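Local coordinates for kinesin-like protein (Caenorhabditis elegans, PDB 5X3E), which is a kinesin-6 motor, Zen4, whose motor domain probably hydrolyses ATP to work on microtubules, at residues E57-T62 / V80-V86; Q93-F97 / G138-R144; L303-P307 / S322-V326. One frame throughout, in Å; residues are numbered along the deposited sequence.

Contact 1: E57-T62 / V80-V86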
ATOM      1  N   GLU A  57      -3.919 -25.124  -4.290  1.00111.10           N
ATOM      2  CA  GLU A  57      -4.243 -23.917  -3.533  1.00107.49           C
ATOM      3  C   GLU A  57      -2.981 -23.173  -3.105  1.00103.48           C
ATOM      4  O   GLU A  57      -3.059 -22.181  -2.370  1.00 96.78           O
ATOM      5  CB  GLU A  57      -5.140 -24.221  -2.317  1.00109.42           C
ATOM      6  CG  GLU A  57      -6.030 -23.065  -1.832  1.00113.29           C
ATOM      7  CD  GLU A  57      -7.240 -22.809  -2.727  1.00113.03           C
ATOM      8  OE1 GLU A  57      -7.480 -23.610  -3.654  1.00127.23           O
ATOM      9  OE2 GLU A  57      -7.954 -21.808  -2.502  1.00102.47           O
ATOM     10  N   GLY A  58      -1.819 -23.650  -3.549  1.00 99.94           N
ATOM     11  CA  GLY A  58      -0.548 -22.970  -3.397  1.00 88.25           C
ATOM     12  C   GLY A  58       0.308 -23.147  -4.637  1.00 92.26           C
ATOM     13  O   GLY A  58       1.503 -22.836  -4.620  1.00 90.24           O
ATOM     14  N   SER A  59      -0.291 -23.660  -5.716  1.00102.69           N
ATOM     15  CA  SER A  59       0.421 -23.907  -6.963  1.00 98.50           C
ATOM     16  C   SER A  59      -0.486 -23.611  -8.149  1.00 90.80           C
ATOM     17  O   SER A  59      -1.714 -23.698  -8.051  1.00 84.09           O
ATOM     18  CB  SER A  59       0.921 -25.356  -7.052  1.00104.16           C
ATOM     19  OG  SER A  59       1.706 -25.696  -5.921  1.00112.18           O
ATOM     20  N   ILE A  60       0.138 -23.289  -9.283  1.00 94.06           N
ATOM     21  CA  ILE A  60      -0.562 -22.916 -10.510  1.00 91.36           C
ATOM     22  C   ILE A  60       0.199 -23.496 -11.693  1.00 96.34           C
ATOM     23  O   ILE A  60       1.429 -23.390 -11.756  1.00105.20           O
ATOM     24  CB  ILE A  60      -0.692 -21.387 -10.654  1.00 83.26           C
ATOM     25  CG1 ILE A  60      -1.830 -20.861  -9.784  1.00 82.44           C
ATOM     26  CG2 ILE A  60      -0.907 -20.991 -12.110  1.00 87.72           C
ATOM     27  CD1 ILE A  60      -2.101 -19.397  -9.988  1.00 85.74           C
ATOM     28  N   GLN A  61      -0.525 -24.104 -12.630  1.00 93.59           N
ATOM     29  CA  GLN A  61       0.076 -24.714 -13.809  1.00101.44           C
ATOM     30  C   GLN A  61      -0.225 -23.897 -15.058  1.00110.97           C
ATOM     31  O   GLN A  61      -1.353 -23.440 -15.256  1.00106.58           O
ATOM     32  CB  GLN A  61      -0.433 -26.141 -14.015  1.00 98.59           C
ATOM     33  CG  GLN A  61       0.145 -26.810 -15.243  1.00106.60           C
ATOM     34  CD  GLN A  61      -0.372 -28.215 -15.442  1.00118.37           C
ATOM     35  OE1 GLN A  61      -0.703 -28.612 -16.560  1.00115.66           O
ATOM     36  NE2 GLN A  61      -0.443 -28.979 -14.358  1.00123.08           N
ATOM     37  N   THR A  62       0.788 -23.743 -15.904  1.00109.27           N
ATOM     38  CA  THR A  62       0.655 -23.061 -17.184  1.00106.30           C
ATOM     39  C   THR A  62       0.009 -23.983 -18.219  1.00111.25           C
ATOM     40  O   THR A  62       0.216 -25.200 -18.207  1.00113.45           O
ATOM     41  CB  THR A  62       2.033 -22.599 -17.657  1.00112.88           C
ATOM     42  OG1 THR A  62       2.690 -21.904 -16.589  1.00117.54           O
ATOM     43  CG2 THR A  62       1.919 -21.674 -18.836  1.00116.50           C
ATOM     44  N   VAL A  80       5.155 -24.706 -13.780  1.00105.96           N
ATOM     45  CA  VAL A  80       4.372 -24.773 -12.553  1.00101.96           C
ATOM     46  C   VAL A  80       4.975 -23.795 -11.557  1.00108.12           C
ATOM     47  O   VAL A  80       6.186 -23.826 -11.307  1.00115.20           O
ATOM     48  CB  VAL A  80       4.348 -26.199 -11.973  1.00 94.78           C
ATOM     49  CG1 VAL A  80       3.646 -26.207 -10.630  1.00 97.74           C
ATOM     50  CG2 VAL A  80       3.663 -27.140 -12.934  1.00 93.20           C
ATOM     51  N   PHE A  81       4.141 -22.929 -10.995  1.00105.39           N
ATOM     52  CA  PHE A  81       4.604 -21.884 -10.096  1.00102.43           C
ATOM     53  C   PHE A  81       4.038 -22.105  -8.703  1.00 97.92           C
ATOM     54  O   PHE A  81       2.862 -22.448  -8.546  1.00100.75           O
ATOM     55  CB  PHE A  81       4.206 -20.508 -10.618  1.00 98.47           C
ATOM     56  CG  PHE A  81       4.862 -20.148 -11.914  1.00 99.33           C
ATOM     57  CD1 PHE A  81       4.171 -20.260 -13.107  1.00 99.98           C
ATOM     58  CD2 PHE A  81       6.175 -19.715 -11.940  1.00102.02           C
ATOM     59  CE1 PHE A  81       4.776 -19.930 -14.304  1.00108.93           C
ATOM     60  CE2 PHE A  81       6.785 -19.381 -13.131  1.00105.33           C
ATOM     61  CZ  PHE A  81       6.085 -19.490 -14.315  1.00115.62           C
ATOM     62  N   ARG A  82       4.873 -21.883  -7.694  1.00 95.10           N
ATOM     63  CA  ARG A  82       4.493 -22.074  -6.303  1.00 96.86           C
ATOM     64  C   ARG A  82       4.422 -20.724  -5.603  1.00 94.38           C
ATOM     65  O   ARG A  82       5.380 -19.945  -5.642  1.00102.00           O
ATOM     66  CB  ARG A  82       5.483 -22.999  -5.591  1.00106.47           C
ATOM     67  CG  ARG A  82       5.080 -23.355  -4.175  1.00118.81           C
ATOM     68  CD  ARG A  82       5.967 -24.457  -3.615  1.00131.41           C
ATOM     69  NE  ARG A  82       5.607 -24.799  -2.241  1.00135.19           N
ATOM     70  CZ  ARG A  82       4.657 -25.673  -1.920  1.00127.77           C
ATOM     71  NH1 ARG A  82       4.387 -25.931  -0.647  1.00127.05           N
ATOM     72  NH2 ARG A  82       3.976 -26.290  -2.876  1.00120.30           N
ATOM     73  N   PHE A  83       3.291 -20.457  -4.961  1.00 85.16           N
ATOM     74  CA  PHE A  83       3.081 -19.245  -4.186  1.00 78.74           C
ATOM     75  C   PHE A  83       2.713 -19.622  -2.758  1.00 77.80           C
ATOM     76  O   PHE A  83       2.372 -20.770  -2.461  1.00 87.97           O
ATOM     77  CB  PHE A  83       1.971 -18.381  -4.799  1.00 76.71           C
ATOM     78  CG  PHE A  83       2.253 -17.935  -6.199  1.00 80.32           C
ATOM     79  CD1 PHE A  83       2.993 -16.790  -6.438  1.00 91.39           C
ATOM     80  CD2 PHE A  83       1.778 -18.661  -7.278  1.00 82.62           C
ATOM     81  CE1 PHE A  83       3.251 -16.375  -7.728  1.00 92.25           C
ATOM     82  CE2 PHE A  83       2.033 -18.252  -8.568  1.00 88.47           C
ATOM     83  CZ  PHE A  83       2.774 -17.108  -8.793  1.00 96.31           C
ATOM     84  N   GLY A  84       2.777 -18.636  -1.864  1.00 74.21           N
ATOM     85  CA  GLY A  84       2.359 -18.871  -0.495  1.00 71.49           C
ATOM     86  C   GLY A  84       0.894 -19.229  -0.368  1.00 74.54           C
ATOM     87  O   GLY A  84       0.505 -19.884   0.605  1.00 84.16           O
ATOM     88  N   ARG A  85       0.078 -18.825  -1.339  1.00 73.45           N
ATOM     89  CA  ARG A  85      -1.352 -19.105  -1.366  1.00 71.94           C
ATOM     90  C   ARG A  85      -1.879 -18.717  -2.741  1.00 78.49           C
ATOM     91  O   ARG A  85      -1.451 -17.706  -3.305  1.00 75.49           O
ATOM     92  CB  ARG A  85      -2.092 -18.329  -0.265  1.00 64.76           C
ATOM     93  CG  ARG A  85      -3.611 -18.351  -0.403  1.00 68.63           C
ATOM     94  CD  ARG A  85      -4.193 -19.726  -0.079  1.00 85.72           C
ATOM     95  NE  ARG A  85      -5.626 -19.789  -0.360  1.00 91.56           N
ATOM     96  CZ  ARG A  85      -6.591 -19.437   0.485  1.00 89.45           C
ATOM     97  NH1 ARG A  85      -6.296 -18.982   1.699  1.00 71.83           N
ATOM     98  NH2 ARG A  85      -7.859 -19.537   0.108  1.00 84.75           N
ATOM     99  N   VAL A  86      -2.783 -19.529  -3.283  1.00 79.35           N
ATOM    100  CA  VAL A  86      -3.424 -19.244  -4.564  1.00 73.63           C
ATOM    101  C   VAL A  86      -4.917 -19.093  -4.320  1.00 71.09           C
ATOM    102  O   VAL A  86      -5.558 -20.004  -3.782  1.00 82.25           O
ATOM    103  CB  VAL A  86      -3.150 -20.335  -5.613  1.00 71.05           C
ATOM    104  CG1 VAL A  86      -3.909 -20.025  -6.900  1.00 70.84           C
ATOM    105  CG2 VAL A  86      -1.659 -20.450  -5.896  1.00 68.09           C
TER
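Ile60 and Phe81 join the two segments with a reciprocal pair of backbone hydrogen bonds: Ile60 N to Phe81 O and Phe81 N to Ile60 O are both 2.9 Å. The strands 59-62 and 80-82 run antiparallel, with Ser59-Arg82 and Gln61-Val80 as non-hydrogen-bonded pairs on either side. Past the last bridge two more backbone bonds follow: Phe83 N to Gly58 O (3.0 Å) and, where strand 86-87 begins, Val86 N to Glu57 O (2.8 Å). The amide of Val86 approaches from above the plane of that carbonyl, 54° out of it.

Further out, Glu57 and Arg85 lie alongside each other and point the same way. Both chains start with CG anti to the backbone N (chi1 -154° in Glu57) and bend at chi2, which brings Glu57 OE2 to the edge of the Arg85 guanidinium, 3.5 Å from Arg85 NH2. This salt bridge is weak, and NH1 of Arg85 has a second anion, a bound sulfate.

Packing is carried by Val86, whose side chain points at segment 57-62. Its CG1 meets Ile60 CD1 at 3.6 Å, while CG2 lies against the backbone of Gly58 and Ser59, 3.5 Å from Ser59 N. Ile60 also rests on Cys40 and Leu42 of strand 37-42. At the far end Thr62 OG1 comes obliquely to Phe81 CE1 at 3.7 Å, although its hydrogen bond goes to Lys79 O.

Strand 59-62 lies between 52-54 and 79-82, with 430-433 beyond: the contact is the middle of a small antiparallel sheet, joined through residues 83-85 to strand 86-87 of the kinesin motor domain's main sheet.

Contact 2: Q93-F97 / G138-R144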
ATOM      1  N   GLN A  93     -13.792 -11.351  -1.513  1.00 64.41           N
ATOM      2  CA  GLN A  93     -13.000 -10.246  -0.976  1.00 49.73           C
ATOM      3  C   GLN A  93     -12.631 -10.488   0.482  1.00 61.48           C
ATOM      4  O   GLN A  93     -11.481 -10.279   0.889  1.00 70.83           O
ATOM      5  CB  GLN A  93     -13.777  -8.937  -1.103  1.00 48.97           C
ATOM      6  CG  GLN A  93     -14.152  -8.547  -2.515  1.00 51.73           C
ATOM      7  CD  GLN A  93     -12.977  -8.051  -3.319  1.00 57.45           C
ATOM      8  OE1 GLN A  93     -12.037  -8.793  -3.603  1.00 62.67           O
ATOM      9  NE2 GLN A  93     -13.021  -6.779  -3.690  1.00 62.18           N
ATOM     10  N   ALA A  94     -13.608 -10.909   1.289  1.00 62.17           N
ATOM     11  CA  ALA A  94     -13.361 -11.136   2.708  1.00 53.86           C
ATOM     12  C   ALA A  94     -12.270 -12.179   2.919  1.00 53.05           C
ATOM     13  O   ALA A  94     -11.434 -12.039   3.819  1.00 58.07           O
ATOM     14  CB  ALA A  94     -14.654 -11.563   3.398  1.00 55.44           C
ATOM     15  N   THR A  95     -12.262 -13.233   2.100  1.00 54.71           N
ATOM     16  CA  THR A  95     -11.231 -14.258   2.241  1.00 61.75           C
ATOM     17  C   THR A  95      -9.860 -13.713   1.867  1.00 61.60           C
ATOM     18  O   THR A  95      -8.873 -13.963   2.569  1.00 54.06           O
ATOM     19  CB  THR A  95     -11.576 -15.483   1.391  1.00 59.39           C
ATOM     20  OG1 THR A  95     -12.791 -16.073   1.869  1.00 79.76           O
ATOM     21  CG2 THR A  95     -10.461 -16.510   1.458  1.00 56.08           C
ATOM     22  N   VAL A  96      -9.784 -12.964   0.764  1.00 70.09           N
ATOM     23  CA  VAL A  96      -8.530 -12.323   0.379  1.00 54.12           C
ATOM     24  C   VAL A  96      -8.049 -11.394   1.485  1.00 51.38           C
ATOM     25  O   VAL A  96      -6.897 -11.469   1.920  1.00 55.71           O
ATOM     26  CB  VAL A  96      -8.694 -11.567  -0.950  1.00 51.03           C
ATOM     27  CG1 VAL A  96      -7.459 -10.713  -1.229  1.00 56.06           C
ATOM     28  CG2 VAL A  96      -8.919 -12.543  -2.079  1.00 51.40           C
ATOM     29  N   PHE A  97      -8.939 -10.529   1.977  1.00 47.19           N
ATOM     30  CA  PHE A  97      -8.550  -9.516   2.956  1.00 45.27           C
ATOM     31  C   PHE A  97      -7.939 -10.141   4.209  1.00 57.84           C
ATOM     32  O   PHE A  97      -6.897  -9.684   4.695  1.00 68.75           O
ATOM     33  CB  PHE A  97      -9.762  -8.658   3.318  1.00 45.75           C
ATOM     34  CG  PHE A  97      -9.542  -7.780   4.509  1.00 52.69           C
ATOM     35  CD1 PHE A  97      -8.664  -6.710   4.442  1.00 48.22           C
ATOM     36  CD2 PHE A  97     -10.208  -8.026   5.699  1.00 50.07           C
ATOM     37  CE1 PHE A  97      -8.456  -5.896   5.543  1.00 57.00           C
ATOM     38  CE2 PHE A  97     -10.007  -7.218   6.800  1.00 47.63           C
ATOM     39  CZ  PHE A  97      -9.132  -6.150   6.722  1.00 58.53           C
ATOM     40  N   GLY A 138     -18.071  -6.520  -2.893  1.00 74.59           N
ATOM     41  CA  GLY A 138     -17.174  -5.811  -3.792  1.00 64.30           C
ATOM     42  C   GLY A 138     -15.983  -5.089  -3.181  1.00 68.00           C
ATOM     43  O   GLY A 138     -14.991  -4.857  -3.876  1.00 77.94           O
ATOM     44  N   THR A 139     -16.057  -4.733  -1.897  1.00 62.13           N
ATOM     45  CA  THR A 139     -15.038  -3.876  -1.295  1.00 62.64           C
ATOM     46  C   THR A 139     -13.699  -4.596  -1.201  1.00 63.55           C
ATOM     47  O   THR A 139     -13.627  -5.747  -0.761  1.00 61.01           O
ATOM     48  CB  THR A 139     -15.488  -3.391   0.087  1.00 58.16           C
ATOM     49  OG1 THR A 139     -16.584  -2.484  -0.061  1.00 73.59           O
ATOM     50  CG2 THR A 139     -14.361  -2.687   0.809  1.00 53.92           C
ATOM     51  N   GLY A 140     -12.635  -3.912  -1.631  1.00 64.11           N
ATOM     52  CA  GLY A 140     -11.310  -4.490  -1.688  1.00 51.29           C
ATOM     53  C   GLY A 140     -10.528  -4.296  -0.403  1.00 45.18           C
ATOM     54  O   GLY A 140     -11.064  -3.931   0.645  1.00 48.27           O
ATOM     55  N   LEU A 141      -9.217  -4.543  -0.505  1.00 39.84           N
ATOM     56  CA  LEU A 141      -8.347  -4.538   0.668  1.00 44.02           C
ATOM     57  C   LEU A 141      -8.324  -3.180   1.346  1.00 50.26           C
ATOM     58  O   LEU A 141      -8.384  -3.091   2.577  1.00 64.43           O
ATOM     59  CB  LEU A 141      -6.924  -4.910   0.264  1.00 55.11           C
ATOM     60  CG  LEU A 141      -6.759  -6.213  -0.499  1.00 59.23           C
ATOM     61  CD1 LEU A 141      -5.336  -6.347  -1.008  1.00 43.15           C
ATOM     62  CD2 LEU A 141      -7.142  -7.383   0.395  1.00 66.12           C
ATOM     63  N   LEU A 142      -8.209  -2.115   0.562  1.00 40.73           N
ATOM     64  CA  LEU A 142      -7.919  -0.809   1.144  1.00 63.70           C
ATOM     65  C   LEU A 142      -9.026  -0.334   2.075  1.00 52.58           C
ATOM     66  O   LEU A 142      -8.725  -0.021   3.240  1.00 42.49           O
ATOM     67  CB  LEU A 142      -7.615   0.189   0.022  1.00 59.44           C
ATOM     68  CG  LEU A 142      -7.161   1.599   0.372  1.00 60.52           C
ATOM     69  CD1 LEU A 142      -6.212   2.085  -0.716  1.00 82.81           C
ATOM     70  CD2 LEU A 142      -8.352   2.534   0.510  1.00 53.08           C
ATOM     71  N   PRO A 143     -10.302  -0.273   1.665  1.00 40.16           N
ATOM     72  CA  PRO A 143     -11.326   0.193   2.616  1.00 43.82           C
ATOM     73  C   PRO A 143     -11.487  -0.729   3.809  1.00 49.40           C
ATOM     74  O   PRO A 143     -11.668  -0.247   4.936  1.00 45.96           O
ATOM     75  CB  PRO A 143     -12.599   0.253   1.762  1.00 42.95           C
ATOM     76  CG  PRO A 143     -12.120   0.275   0.346  1.00 40.85           C
ATOM     77  CD  PRO A 143     -10.893  -0.567   0.347  1.00 42.54           C
ATOM     78  N   ARG A 144     -11.405  -2.049   3.599  1.00 39.88           N
ATOM     79  CA  ARG A 144     -11.478  -2.979   4.722  1.00 42.31           C
ATOM     80  C   ARG A 144     -10.323  -2.760   5.687  1.00 44.84           C
ATOM     81  O   ARG A 144     -10.507  -2.824   6.910  1.00 49.30           O
ATOM     82  CB  ARG A 144     -11.490  -4.424   4.220  1.00 59.79           C
ATOM     83  CG  ARG A 144     -12.694  -4.782   3.364  1.00 62.04           C
ATOM     84  CD  ARG A 144     -12.624  -6.226   2.901  1.00 58.90           C
ATOM     85  NE  ARG A 144     -13.652  -6.520   1.909  1.00 64.95           N
ATOM     86  CZ  ARG A 144     -14.836  -7.047   2.198  1.00 63.44           C
ATOM     87  NH1 ARG A 144     -15.135  -7.350   3.454  1.00 53.55           N
ATOM     88  NH2 ARG A 144     -15.718  -7.276   1.233  1.00 58.29           N
TER
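Gln93 and Gly138 supply the polar link across this contact: Gln93 NE2 donates to Gly138 O at 2.8 Å. The donor sits well above the carbonyl plane, 66° out of it, while the oxygen lies close to the plane of the glutamine amide. A bend at chi2 (-74°) turns that amide toward the 138-140 loop, and both of its ends have further partners, NE2 with Tyr128 O and OE1 with Arg41 NH2.

Arg144 is held within its own segment and presents itself to the other. Its NE donates to Thr139 O (2.8 Å) with the oxygen in the guanidinium plane, NH2 bonds to Glu136 O, and NH1 forms a salt bridge with Glu202; these partners fix the rotation of the group. One face of the guanidinium then lies over the start of helix 93-109, with Ala94 N above its centre, and Gln93 CB is 3.5 Å from Arg144 NH2.

The aromatic contact is a CH-pi interaction. Arg144 CB stands over the face of the Phe97 ring, 3.6 Å from its centroid and 12° off the normal, and Arg144 CD lies 3.8 Å from Phe97 CB. A leucine in place of Phe97 would probably lose the flat face under Arg144 CB and open a gap beside the arginine's stem.

Apolar packing centres on Leu141 CD2, which touches Val96 CG1 at 3.7 Å and Phe97 CA at 3.6 Å.

Gly140 is the N-cap of helix 141-152, whose first turn packs against the first turn of helix 93-109. Leu141 reaches on to Thr100 and Ser101 of helix 93-109, Phe97 to Thr145 and Val148 of helix 141-152, and Leu142 and Pro143 turn instead to helix 267-281.

Contact 3: L303-P307 / S322-V326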
ATOM      1  N   LEU A 303       0.222   5.253  11.457  1.00 38.82           N
ATOM      2  CA  LEU A 303      -0.278   5.257  12.824  1.00 45.34           C
ATOM      3  C   LEU A 303       0.736   6.015  13.672  1.00 45.62           C
ATOM      4  O   LEU A 303       1.778   5.474  14.049  1.00 46.34           O
ATOM      5  CB  LEU A 303      -0.493   3.833  13.327  1.00 35.27           C
ATOM      6  CG  LEU A 303      -1.064   3.705  14.737  1.00 33.80           C
ATOM      7  CD1 LEU A 303      -2.418   4.373  14.797  1.00 33.53           C
ATOM      8  CD2 LEU A 303      -1.157   2.244  15.148  1.00 34.72           C
ATOM      9  N   VAL A 304       0.435   7.279  13.952  1.00 53.51           N
ATOM     10  CA  VAL A 304       1.312   8.140  14.740  1.00 47.90           C
ATOM     11  C   VAL A 304       0.957   7.954  16.213  1.00 47.80           C
ATOM     12  O   VAL A 304      -0.139   8.316  16.647  1.00 48.72           O
ATOM     13  CB  VAL A 304       1.168   9.606  14.322  1.00 38.52           C
ATOM     14  CG1 VAL A 304       2.023  10.505  15.217  1.00 40.10           C
ATOM     15  CG2 VAL A 304       1.504   9.768  12.839  1.00 38.87           C
ATOM     16  N   MET A 305       1.898   7.424  16.991  1.00 37.66           N
ATOM     17  CA  MET A 305       1.664   7.086  18.388  1.00 50.05           C
ATOM     18  C   MET A 305       2.597   7.869  19.304  1.00 58.35           C
ATOM     19  O   MET A 305       3.692   8.272  18.903  1.00 57.26           O
ATOM     20  CB  MET A 305       1.846   5.577  18.626  1.00 40.92           C
ATOM     21  CG  MET A 305       0.715   4.728  18.063  1.00 50.42           C
ATOM     22  SD  MET A 305       1.152   3.002  17.771  1.00 51.71           S
ATOM     23  CE  MET A 305       1.771   2.552  19.374  1.00 84.02           C
ATOM     24  N   ALA A 306       2.146   8.097  20.535  1.00 47.37           N
ATOM     25  CA  ALA A 306       2.966   8.720  21.568  1.00 53.15           C
ATOM     26  C   ALA A 306       2.479   8.236  22.925  1.00 56.85           C
ATOM     27  O   ALA A 306       1.293   7.923  23.079  1.00 41.34           O
ATOM     28  CB  ALA A 306       2.914  10.254  21.507  1.00 40.98           C
ATOM     29  N   PRO A 307       3.365   8.158  23.918  1.00 43.16           N
ATOM     30  CA  PRO A 307       2.961   7.680  25.246  1.00 40.29           C
ATOM     31  C   PRO A 307       1.829   8.512  25.832  1.00 54.68           C
ATOM     32  O   PRO A 307       1.869   9.745  25.817  1.00 63.29           O
ATOM     33  CB  PRO A 307       4.243   7.821  26.074  1.00 41.67           C
ATOM     34  CG  PRO A 307       5.340   7.730  25.079  1.00 43.75           C
ATOM     35  CD  PRO A 307       4.820   8.351  23.816  1.00 53.48           C
ATOM     36  N   SER A 322       9.801  13.703  20.914  1.00 56.89           N
ATOM     37  CA  SER A 322      10.801  12.680  20.628  1.00 53.24           C
ATOM     38  C   SER A 322      10.317  11.293  21.026  1.00 54.66           C
ATOM     39  O   SER A 322      10.900  10.292  20.599  1.00 56.72           O
ATOM     40  CB  SER A 322      12.110  13.005  21.348  1.00 55.57           C
ATOM     41  OG  SER A 322      11.988  12.796  22.745  1.00 68.07           O
ATOM     42  N   GLN A 323       9.270  11.216  21.837  1.00 60.59           N
ATOM     43  CA  GLN A 323       8.679   9.945  22.214  1.00 58.08           C
ATOM     44  C   GLN A 323       7.766   9.370  21.142  1.00 45.05           C
ATOM     45  O   GLN A 323       7.307   8.234  21.294  1.00 45.62           O
ATOM     46  CB  GLN A 323       7.898  10.116  23.515  1.00 61.10           C
ATOM     47  CG  GLN A 323       8.777  10.491  24.690  1.00 64.59           C
ATOM     48  CD  GLN A 323       9.768   9.399  25.020  1.00 72.06           C
ATOM     49  OE1 GLN A 323      10.948   9.496  24.693  1.00 73.66           O
ATOM     50  NE2 GLN A 323       9.287   8.345  25.672  1.00 87.29           N
ATOM     51  N   ILE A 324       7.513  10.112  20.063  1.00 45.12           N
ATOM     52  CA  ILE A 324       6.579   9.674  19.029  1.00 43.43           C
ATOM     53  C   ILE A 324       7.121   8.446  18.306  1.00 50.93           C
ATOM     54  O   ILE A 324       8.297   8.395  17.923  1.00 63.44           O
ATOM     55  CB  ILE A 324       6.305  10.819  18.042  1.00 44.01           C
ATOM     56  CG1 ILE A 324       5.455  11.907  18.704  1.00 51.63           C
ATOM     57  CG2 ILE A 324       5.648  10.297  16.767  1.00 44.91           C
ATOM     58  CD1 ILE A 324       5.085  13.046  17.770  1.00 49.49           C
ATOM     59  N   ILE A 325       6.257   7.451  18.109  1.00 59.72           N
ATOM     60  CA  ILE A 325       6.546   6.282  17.286  1.00 55.14           C
ATOM     61  C   ILE A 325       5.544   6.258  16.139  1.00 47.08           C
ATOM     62  O   ILE A 325       4.344   6.455  16.356  1.00 52.15           O
ATOM     63  CB  ILE A 325       6.474   4.977  18.101  1.00 51.61           C
ATOM     64  CG1 ILE A 325       7.591   4.939  19.143  1.00 57.78           C
ATOM     65  CG2 ILE A 325       6.552   3.769  17.181  1.00 41.21           C
ATOM     66  CD1 ILE A 325       7.465   3.800  20.130  1.00 72.47           C
ATOM     67  N   VAL A 326       6.034   6.037  14.921  1.00 52.20           N
ATOM     68  CA  VAL A 326       5.205   6.018  13.719  1.00 45.86           C
ATOM     69  C   VAL A 326       5.399   4.680  13.021  1.00 45.70           C
ATOM     70  O   VAL A 326       6.535   4.284  12.741  1.00 60.00           O
ATOM     71  CB  VAL A 326       5.549   7.183  12.768  1.00 44.18           C
ATOM     72  CG1 VAL A 326       4.734   7.095  11.488  1.00 40.79           C
ATOM     73  CG2 VAL A 326       5.328   8.530  13.456  1.00 42.70           C
TER
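The puckered ring of Pro307 meets Gln323 at its CD-CG edge. The ring and the glutamine side chain cross at about a right angle, with Pro307 CD 3.6 Å from Gln323 CB and also beside Gln323 O. Gln323 bends at chi2 (-64°), and its NE2 comes up beside the rim of the proline ring, 4.0 Å from Pro307 CG, so one corner of the flat amide, and not its whole plane, meets the ring.

Inward from there the segments become antiparallel strands. Met305 and Ile325 form the hydrogen-bonded pair: Met305 N donates to Ile325 O at 2.7 Å and Ile325 N to Met305 O at 2.8 Å. Val304 and Val326 are the neighbouring non-hydrogen-bonded pair. The segments are the facing ends of strands 296-307 and 325-333, sequence-adjacent antiparallel strands of the large mixed sheet of the motor domain, with a long connection between them. Strand 325-333 is the one that in kinesins leads to the DLAGSE sequence of switch II.

On the face of Val304 and Val326 the two valines lie side by side, CG2 to CG2 at 4.1 Å. Ile324 adds to this patch: its CG2, anti to the backbone N, lies 3.9 Å from Val304 CG1, and its CG1 is 4.1 Å from Ala306 CB. Phe170 and Phe162, from the two-stranded sheet 162-165/169-172, cover these aliphatic groups. The side chains of Met305 and Ile325 turn to the other face, where both touch Met213 of strand 213-225.

Overall arrangement
The contacts follow one another along the chain, each closing before the next opens, and all lie within the kinesin motor domain. Contact 1 belongs to the small antiparallel sheet, contact 3 to the far part of the large mixed sheet; their centres are about 40 Å apart, on opposite sides of the chain's centre. Contact 2, a pair of helix starts, lies about 21 Å from contact 1 and about 28 Å from contact 3, centre to centre. It touches contact 1 where Arg85 NH2 packs on Thr95 CG2 at 4.2 Å, whereas contact 3 stays about 13 Å from it at the nearest atoms. The small sheet and the far end of the central sheet thus lie at opposite ends of one motor domain, with the two helix starts between.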